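Local coordinates for alanine racemase (PDB 3C3K), which is of unknown function but has the two-lobed fold of the periplasmic binding proteins, which typically hold a small ligand between their lobes, at residues B[124-130]-B[185-191]; B[12-18]-B[41-47]. All coordinates share one frame; numbering follows the deposited sequence.

Contact 1. Residues B[124-130]-B[185-191]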
loop_
_atom_site.group_PDB
_atom_site.type_symbol
_atom_site.label_atom_id
_atom_site.label_comp_id
_atom_site.label_asym_id
_atom_site.label_seq_id
_atom_site.Cartn_x
_atom_site.Cartn_y
_atom_site.Cartn_z
ATOM N N LYS B 124 18.630 -25.765 -8.516
ATOM C CA LYS B 124 17.950 -25.848 -7.225
ATOM C C LYS B 124 17.084 -27.121 -7.127
ATOM O O LYS B 124 16.498 -27.514 -8.095
ATOM C CB LYS B 124 17.104 -24.578 -6.988
ATOM C CG LYS B 124 17.932 -23.293 -6.933
ATOM C CD LYS B 124 18.939 -23.384 -5.761
ATOM C CE LYS B 124 19.780 -22.120 -5.596
ATOM N NZ LYS B 124 20.272 -22.034 -4.143
ATOM N N LYS B 125 17.015 -27.761 -5.967
ATOM C CA LYS B 125 16.433 -29.072 -5.867
ATOM C C LYS B 125 15.491 -29.173 -4.656
ATOM O O LYS B 125 14.687 -30.112 -4.534
ATOM C CB LYS B 125 17.549 -30.127 -5.744
ATOM C CG LYS B 125 18.027 -30.609 -7.112
ATOM C CD LYS B 125 19.053 -31.705 -6.984
ATOM C CE LYS B 125 19.625 -32.063 -8.336
ATOM N NZ LYS B 125 19.966 -30.846 -9.161
ATOM N N ARG B 126 15.546 -28.181 -3.782
ATOM C CA ARG B 126 14.653 -28.181 -2.626
ATOM C C ARG B 126 13.949 -26.841 -2.550
ATOM O O ARG B 126 14.398 -25.921 -1.822
ATOM C CB ARG B 126 15.436 -28.464 -1.343
ATOM C CG ARG B 126 15.963 -29.897 -1.282
ATOM C CD ARG B 126 17.023 -30.222 -0.151
ATOM N NE ARG B 126 17.949 -29.154 0.231
ATOM C CZ ARG B 126 19.129 -28.872 -0.340
ATOM N NH1 ARG B 126 19.583 -29.569 -1.377
ATOM N NH2 ARG B 126 19.881 -27.863 0.134
ATOM N N ILE B 127 12.870 -26.719 -3.316
ATOM C CA ILE B 127 12.214 -25.457 -3.499
ATOM C C ILE B 127 11.009 -25.492 -2.562
ATOM O O ILE B 127 10.205 -26.442 -2.622
ATOM C CB ILE B 127 11.762 -25.259 -4.977
ATOM C CG1 ILE B 127 12.964 -25.281 -5.921
ATOM C CG2 ILE B 127 10.950 -23.917 -5.132
ATOM C CD1 ILE B 127 12.653 -25.648 -7.326
ATOM N N ALA B 128 10.885 -24.477 -1.718
ATOM C CA ALA B 128 9.760 -24.301 -0.772
ATOM C C ALA B 128 8.847 -23.203 -1.306
ATOM O O ALA B 128 9.259 -22.388 -2.177
ATOM C CB ALA B 128 10.296 -23.919 0.688
ATOM N N LEU B 129 7.602 -23.210 -0.823
ATOM C CA LEU B 129 6.588 -22.222 -1.160
ATOM C C LEU B 129 6.100 -21.520 0.116
ATOM O O LEU B 129 5.833 -22.165 1.146
ATOM C CB LEU B 129 5.405 -22.889 -1.906
ATOM C CG LEU B 129 4.224 -22.009 -2.356
ATOM C CD1 LEU B 129 4.653 -21.241 -3.670
ATOM C CD2 LEU B 129 2.976 -22.838 -2.666
ATOM N N ILE B 130 6.066 -20.194 0.084
ATOM C CA ILE B 130 5.368 -19.463 1.133
ATOM C C ILE B 130 4.036 -19.050 0.472
ATOM O O ILE B 130 4.028 -18.252 -0.511
ATOM C CB ILE B 130 6.151 -18.196 1.641
ATOM C CG1 ILE B 130 7.475 -18.608 2.246
ATOM C CG2 ILE B 130 5.303 -17.436 2.737
ATOM C CD1 ILE B 130 8.335 -17.469 2.737
ATOM N N PRO B 185 15.480 -25.602 2.714
ATOM C CA PRO B 185 15.356 -25.393 1.304
ATOM C C PRO B 185 16.626 -24.796 0.726
ATOM O O PRO B 185 17.458 -24.218 1.465
ATOM C CB PRO B 185 14.193 -24.395 1.194
ATOM C CG PRO B 185 14.285 -23.587 2.392
ATOM C CD PRO B 185 14.739 -24.586 3.490
ATOM N N ASP B 186 16.824 -25.001 -0.572
ATOM C CA ASP B 186 17.803 -24.219 -1.274
ATOM C C ASP B 186 17.103 -23.144 -2.119
ATOM O O ASP B 186 17.762 -22.446 -2.898
ATOM C CB ASP B 186 18.751 -25.114 -2.137
ATOM C CG ASP B 186 18.007 -25.968 -3.179
ATOM O OD1 ASP B 186 16.794 -25.739 -3.381
ATOM O OD2 ASP B 186 18.623 -26.907 -3.780
ATOM N N ALA B 187 15.779 -23.015 -2.011
ATOM C CA ALA B 187 15.070 -21.963 -2.738
ATOM C C ALA B 187 13.689 -21.756 -2.219
ATOM O O ALA B 187 13.048 -22.726 -1.720
ATOM C CB ALA B 187 15.031 -22.229 -4.228
ATOM N N ILE B 188 13.277 -20.484 -2.213
ATOM C CA ILE B 188 11.999 -20.083 -1.631
ATOM C C ILE B 188 11.261 -19.254 -2.659
ATOM O O ILE B 188 11.774 -18.222 -3.160
ATOM C CB ILE B 188 12.129 -19.315 -0.269
ATOM C CG1 ILE B 188 12.625 -20.251 0.861
ATOM C CG2 ILE B 188 10.766 -18.872 0.185
ATOM C CD1 ILE B 188 12.948 -19.555 2.165
ATOM N N PHE B 189 10.074 -19.748 -3.005
ATOM C CA PHE B 189 9.193 -19.090 -3.924
ATOM C C PHE B 189 7.996 -18.564 -3.101
ATOM O O PHE B 189 7.274 -19.367 -2.523
ATOM C CB PHE B 189 8.699 -20.127 -4.944
ATOM C CG PHE B 189 7.652 -19.613 -5.919
ATOM C CD1 PHE B 189 7.609 -18.249 -6.278
ATOM C CD2 PHE B 189 6.770 -20.516 -6.551
ATOM C CE1 PHE B 189 6.665 -17.804 -7.158
ATOM C CE2 PHE B 189 5.813 -20.072 -7.461
ATOM C CZ PHE B 189 5.768 -18.717 -7.778
ATOM N N ALA B 190 7.852 -17.227 -3.014
ATOM C CA ALA B 190 6.688 -16.627 -2.351
ATOM C C ALA B 190 5.690 -16.050 -3.321
ATOM O O ALA B 190 6.054 -15.485 -4.376
ATOM C CB ALA B 190 7.110 -15.603 -1.315
ATOM N N ILE B 191 4.437 -16.179 -2.919
ATOM C CA ILE B 191 3.206 -15.797 -3.629
ATOM C C ILE B 191 2.959 -14.260 -3.670
ATOM O O ILE B 191 2.004 -13.784 -4.306
ATOM C CB ILE B 191 2.083 -16.581 -2.919
ATOM C CG1 ILE B 191 1.683 -17.816 -3.699
ATOM C CG2 ILE B 191 1.017 -15.771 -2.205
ATOM C CD1 ILE B 191 2.809 -18.456 -4.296
#
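Pro-185 lays CB over the carbonyl oxygen of Arg-126 and against the methyl group of Ala-128. Asp-186 does most of the polar work. With chi1 at 58° its carboxylate swings back to the loop ahead of the other strand, where Asp-186 OD2 accepts from Lys-125 N on its syn lone pair (2.8 Å) and Asp-186 OD1 accepts from Arg-126 N (2.8 Å), the latter 34° out of the carboxylate plane. Its own N donates to Arg-126 O, and Asp-186 O takes Lys-124 NZ at 2.8 Å; that ammonium also reaches Pro-211 O. OD2 lies over one face of the Arg-126 guanidinium in a long salt bridge without a directed N-H, while Arg-126 NE bonds to Lys-184 O. From Ala-187 on the strands pair in parallel, Ala-187 O taking Ala-128 N at 2.8 Å. Ile-188 CG2 packs on Ile-130 CD1 (3.8 Å). The Phe-189 ring meets Leu-129 CD1 obliquely. Helices 108-121 and 137-152 cover the face of Ile-127, Leu-129 and Phe-189, helix 168-179 packs on that of Ala-128, Ile-130 and Ile-188, and strands 159-162 and 215-217 flank the pair.

Contact 2. Residues B[12-18]-B[41-47]; sequences LVMVSNI and ILLCNTE
Leu-12 to Val-15 runs parallel to Ile-41 to Asn-45, the two strand axes 4.7 Å apart at closest and 25° from alignment, tied by nearly straight bonds from Val-13 N to Leu-42 O (2.7 Å) and from Val-15 N to Cys-44 O, and by a more bent one from Cys-44 N to Val-13 O. On one face Val-13 and Leu-43 point the same way, side by side, with Val-13 CB 3.7 Å from Leu-43 CD2. The CG2 branch of Val-13 leans back along the sheet to Ile-41 CG2 (3.7 Å), and Leu-43 CD2 also reaches Val-15 CG2. On the other face Leu-12 CD1 approaches Cys-44 CB, and Met-14 CG rests on Thr-46 CG2 at 3.7 Å.

Toward their C-terminal ends the two segments stay joined. Val-15 O receives Glu-47 N at 3.2 Å, nearly straight at the hydrogen, and more weakly Thr-46 N; the CG of Glu-47 sits 3.3 Å from Ser-16 O. Asn-45, at the centre of an inverse gamma turn, extends its side chain with chi1 -173°, which carries OD1 to Ile-18 N (2.8 Å). That donor comes from above the amide plane rather than onto a lone pair, and Ile-18 CB and CG2 lie against the same amide, whose ND2 bonds to Glu-31 of the second subunit. The Glu-47 carboxylate goes instead to Arg-52 in a salt bridge.

The pair forms the two strands of a beta-alpha-beta crossover through helix 21-35, which packs on Ile-41 and Val-15. Helix 50-56 covers Leu-12, Met-14 and Cys-44. Strand 68-70 bonds along the far side of 9-15, whereas 39-45 is the outermost strand within the chain and meets the second subunit, to which Leu-43 makes backbone hydrogen bonds.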
loop_
_atom_site.group_PDB
_atom_site.type_symbol
_atom_site.label_atom_id
_atom_site.label_comp_id
_atom_site.label_asym_id
_atom_site.label_seq_id
_atom_site.Cartn_x
_atom_site.Cartn_y
_atom_site.Cartn_z
ATOM N N LEU B 12 -18.055 1.070 -8.060
ATOM C CA LEU B 12 -17.589 0.370 -6.861
ATOM C C LEU B 12 -16.432 -0.604 -7.165
ATOM O O LEU B 12 -16.571 -1.526 -7.997
ATOM C CB LEU B 12 -18.757 -0.393 -6.191
ATOM C CG LEU B 12 -18.435 -1.280 -4.975
ATOM C CD1 LEU B 12 -17.855 -0.450 -3.798
ATOM C CD2 LEU B 12 -19.658 -1.943 -4.506
ATOM N N VAL B 13 -15.290 -0.423 -6.485
ATOM C CA VAL B 13 -14.262 -1.467 -6.484
ATOM C C VAL B 13 -14.230 -2.201 -5.150
ATOM O O VAL B 13 -14.078 -1.578 -4.112
ATOM C CB VAL B 13 -12.886 -0.878 -6.810
ATOM C CG1 VAL B 13 -11.848 -1.974 -7.046
ATOM C CG2 VAL B 13 -12.986 0.061 -8.046
ATOM N N MET B 14 -14.364 -3.526 -5.189
ATOM C CA MET B 14 -14.262 -4.383 -4.013
ATOM C C MET B 14 -12.855 -4.934 -4.001
ATOM O O MET B 14 -12.524 -5.828 -4.784
ATOM C CB MET B 14 -15.307 -5.511 -4.098
ATOM C CG MET B 14 -16.757 -5.090 -3.662
ATOM S SD MET B 14 -18.154 -6.297 -3.928
ATOM C CE MET B 14 -17.504 -7.181 -5.153
ATOM N N VAL B 15 -12.030 -4.408 -3.104
ATOM C CA VAL B 15 -10.597 -4.666 -3.050
ATOM C C VAL B 15 -10.295 -5.838 -2.113
ATOM O O VAL B 15 -10.879 -5.940 -1.013
ATOM C CB VAL B 15 -9.924 -3.396 -2.519
ATOM C CG1 VAL B 15 -8.443 -3.573 -2.312
ATOM C CG2 VAL B 15 -10.144 -2.290 -3.553
ATOM N N SER B 16 -9.407 -6.732 -2.541
ATOM C CA SER B 16 -9.073 -7.861 -1.683
ATOM C C SER B 16 -8.219 -7.468 -0.468
ATOM O O SER B 16 -8.386 -8.006 0.599
ATOM C CB SER B 16 -8.390 -8.953 -2.513
ATOM O OG SER B 16 -7.306 -8.369 -3.171
ATOM N N ASN B 17 -7.311 -6.524 -0.606
ATOM C CA ASN B 17 -6.582 -6.016 0.588
ATOM C C ASN B 17 -5.935 -4.691 0.255
ATOM O O ASN B 17 -5.014 -4.585 -0.542
ATOM C CB ASN B 17 -5.507 -7.049 1.065
ATOM C CG ASN B 17 -4.768 -6.615 2.322
ATOM O OD1 ASN B 17 -4.762 -5.446 2.690
ATOM N ND2 ASN B 17 -4.103 -7.580 2.979
ATOM N N ILE B 18 -6.427 -3.669 0.884
ATOM C CA ILE B 18 -6.025 -2.336 0.573
ATOM C C ILE B 18 -4.533 -2.093 0.941
ATOM O O ILE B 18 -3.894 -1.191 0.380
ATOM C CB ILE B 18 -7.029 -1.347 1.239
ATOM C CG1 ILE B 18 -7.244 -0.158 0.308
ATOM C CG2 ILE B 18 -6.716 -1.101 2.774
ATOM C CD1 ILE B 18 -8.001 0.958 0.949
ATOM N N ILE B 41 -14.460 6.798 -8.409
ATOM C CA ILE B 41 -14.310 5.450 -7.906
ATOM C C ILE B 41 -14.586 5.396 -6.409
ATOM O O ILE B 41 -14.050 6.192 -5.652
ATOM C CB ILE B 41 -12.841 4.982 -8.202
ATOM C CG1 ILE B 41 -12.562 4.917 -9.737
ATOM C CG2 ILE B 41 -12.519 3.686 -7.545
ATOM C CD1 ILE B 41 -13.451 3.920 -10.452
ATOM N N LEU B 42 -15.426 4.464 -5.968
ATOM C CA LEU B 42 -15.542 4.223 -4.533
ATOM C C LEU B 42 -14.928 2.871 -4.241
ATOM O O LEU B 42 -15.153 1.895 -5.012
ATOM C CB LEU B 42 -16.977 4.237 -4.083
ATOM C CG LEU B 42 -17.727 5.532 -3.838
ATOM C CD1 LEU B 42 -19.148 5.135 -3.488
ATOM C CD2 LEU B 42 -17.090 6.380 -2.744
ATOM N N LEU B 43 -14.154 2.770 -3.167
ATOM C CA LEU B 43 -13.530 1.495 -2.792
ATOM C C LEU B 43 -14.195 0.849 -1.590
ATOM O O LEU B 43 -14.710 1.518 -0.721
ATOM C CB LEU B 43 -12.046 1.699 -2.413
ATOM C CG LEU B 43 -11.164 2.372 -3.431
ATOM C CD1 LEU B 43 -9.828 2.547 -2.746
ATOM C CD2 LEU B 43 -11.025 1.514 -4.732
ATOM N N CYS B 44 -14.128 -0.460 -1.502
ATOM C CA CYS B 44 -14.495 -1.130 -0.255
ATOM C C CYS B 44 -13.436 -2.173 -0.024
ATOM O O CYS B 44 -13.093 -2.935 -0.954
ATOM C CB CYS B 44 -15.829 -1.814 -0.361
ATOM S SG CYS B 44 -16.269 -2.574 1.259
ATOM N N ASN B 45 -12.875 -2.172 1.176
ATOM C CA ASN B 45 -11.831 -3.114 1.517
ATOM C C ASN B 45 -12.523 -4.331 2.047
ATOM O O ASN B 45 -12.653 -4.525 3.268
ATOM C CB ASN B 45 -10.864 -2.545 2.581
ATOM C CG ASN B 45 -9.704 -3.457 2.808
ATOM O OD1 ASN B 45 -9.099 -3.941 1.828
ATOM N ND2 ASN B 45 -9.408 -3.762 4.091
ATOM N N THR B 46 -12.975 -5.164 1.114
ATOM C CA THR B 46 -13.919 -6.268 1.448
ATOM C C THR B 46 -13.151 -7.451 2.000
ATOM O O THR B 46 -13.618 -8.181 2.886
ATOM C CB THR B 46 -14.797 -6.681 0.193
ATOM O OG1 THR B 46 -13.969 -6.754 -0.968
ATOM C CG2 THR B 46 -15.840 -5.654 -0.098
ATOM N N GLU B 47 -11.957 -7.673 1.460
ATOM C CA GLU B 47 -11.127 -8.836 1.882
ATOM C C GLU B 47 -11.853 -10.165 1.878
ATOM O O GLU B 47 -11.704 -10.988 2.841
ATOM C CB GLU B 47 -10.583 -8.612 3.284
ATOM C CG GLU B 47 -9.874 -7.293 3.428
ATOM C CD GLU B 47 -9.152 -7.161 4.765
ATOM O OE1 GLU B 47 -9.681 -6.584 5.732
ATOM O OE2 GLU B 47 -8.021 -7.633 4.841
#

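Each contact is a parallel strand pair in the sheet of a different lobe: contact 2 in the N-terminal lobe, contact 1 in the other. Their centres lie 31 Å apart on opposite sides of the chain's centre, and they do not touch, with about 11 Å between nearest atoms. That closest approach is between the C-terminal ends, the loop at Ser-16 and Asn-17 facing Ile-191, so both pairs run toward the cleft between the lobes, where proteins of this fold usually hold their ligand. A bound glycerol about 6 Å from the Ser-16 side chain is consistent with a pocket there, though it probably came from the crystallisation liquor. Only contact 2 touches the second subunit.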